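PDB 1YB4: tartronic semialdehyde reductase from Salmonella typhimurium, which catalyses the NAD(P)H-dependent reduction of tartronate semialdehyde (2-hydroxy-3-oxopropanoate) to (R)-glycerate, and the reverse oxidation. Local coordinates for the interface of chains A and B. Residues are numbered along the deposited sequence; one frame, centred on the assembly and turned at random. Chains: chain A/B, tartronic semialdehyde reductase.

The interface of chains A and B. Residues chain A 193, 196-198; chain B 104, 167, 170.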
# COMPACT_ATOMS: atom_id res chain seq x y z
N ALA A 193 -10.86 -5.81 15.70
CA ALA A 193 -11.96 -6.30 16.54
C ALA A 193 -11.53 -6.19 17.99
O ALA A 193 -12.31 -5.81 18.86
CB ALA A 193 -12.29 -7.76 16.21
N ALA A 196 -11.35 -2.71 19.30
CA ALA A 196 -12.72 -2.19 19.30
C ALA A 196 -13.46 -2.66 20.57
O ALA A 196 -14.54 -2.18 20.88
CB ALA A 196 -13.46 -2.64 18.03
N GLY A 197 -12.85 -3.59 21.29
CA GLY A 197 -13.47 -4.11 22.50
C GLY A 197 -14.12 -5.48 22.41
O GLY A 197 -14.65 -5.99 23.40
N ALA A 198 -14.11 -6.09 21.22
CA ALA A 198 -14.72 -7.40 21.04
C ALA A 198 -13.71 -8.49 21.37
O ALA A 198 -12.50 -8.23 21.43
CB ALA A 198 -15.20 -7.55 19.60
N LYS B 104 -22.34 1.71 20.61
CA LYS B 104 -22.20 1.66 22.06
C LYS B 104 -22.95 2.80 22.72
O LYS B 104 -23.69 2.58 23.68
CB LYS B 104 -20.73 1.70 22.46
CG LYS B 104 -19.99 0.41 22.16
CD LYS B 104 -18.49 0.57 22.28
CE LYS B 104 -17.77 -0.73 21.97
NZ LYS B 104 -16.31 -0.52 21.77
N ASP B 167 -20.41 -5.17 19.71
CA ASP B 167 -19.64 -6.28 19.16
C ASP B 167 -20.26 -6.85 17.90
O ASP B 167 -19.57 -7.44 17.07
CB ASP B 167 -19.46 -7.37 20.23
CG ASP B 167 -18.59 -6.91 21.36
OD1 ASP B 167 -17.98 -5.83 21.21
OD2 ASP B 167 -18.50 -7.60 22.40
N THR B 170 -19.13 -4.52 15.22
CA THR B 170 -17.71 -4.78 15.15
C THR B 170 -17.40 -6.09 14.45
O THR B 170 -16.50 -6.15 13.61
CB THR B 170 -17.10 -4.78 16.55
OG1 THR B 170 -17.02 -3.43 17.02
CG2 THR B 170 -15.71 -5.40 16.53
O HOH W 1 -17.12 -3.58 19.69
O HOH W 2 -16.62 -7.63 24.56
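The backbone carbonyl oxygen of A:Ala196 takes a hydrogen bond from the side-chain amine of B:Lys104 and lies within longer reach of water 1. B:Lys104 NZ donates to A:Ala196 O over 2.6 Å, approaching nearly head-on, with a C=O...N angle of 161°. The lysine chain is extended beyond CG, which carries the amine from its helix across to chain A. Water 1, 3.2 Å from A:Ala196 O, ties it to the hydroxyl OG1 of B:Thr170 and the carboxylate OD1 of B:Asp167. The other carboxylate oxygen, B:Asp167 OD2, reaches A:Gly197 O through water 2, so the aspartate spans two successive carbonyls of the A loop by way of solvent. Its OD1 also rests against A:Ala198 CB at 3.6 Å. In B:Thr170, OG1 stands beside the backbone N (chi1 -74°) and CG2 lies anti to that N. This turns OG1 to water 1 while CG2 meets A:Ala198 CB at 3.8 Å and also touches A:Ala193 CA and A:Ala196 CB. The alanines probably allow the close approach of the A segment to the B helix. The patch belongs to a two-fold symmetric interface in the deposited tetramer, possibly the biological one. Chain A supplies the end of helix 167-195 and the following loop; chain B supplies the first turn of helix 167-196, which also carries the predicted catalytic B:Lys172, with B:Lys104 reaching over from helix 100-111 of the NAD-binding region. A:Lys172 is about 35 Å from the patch centre.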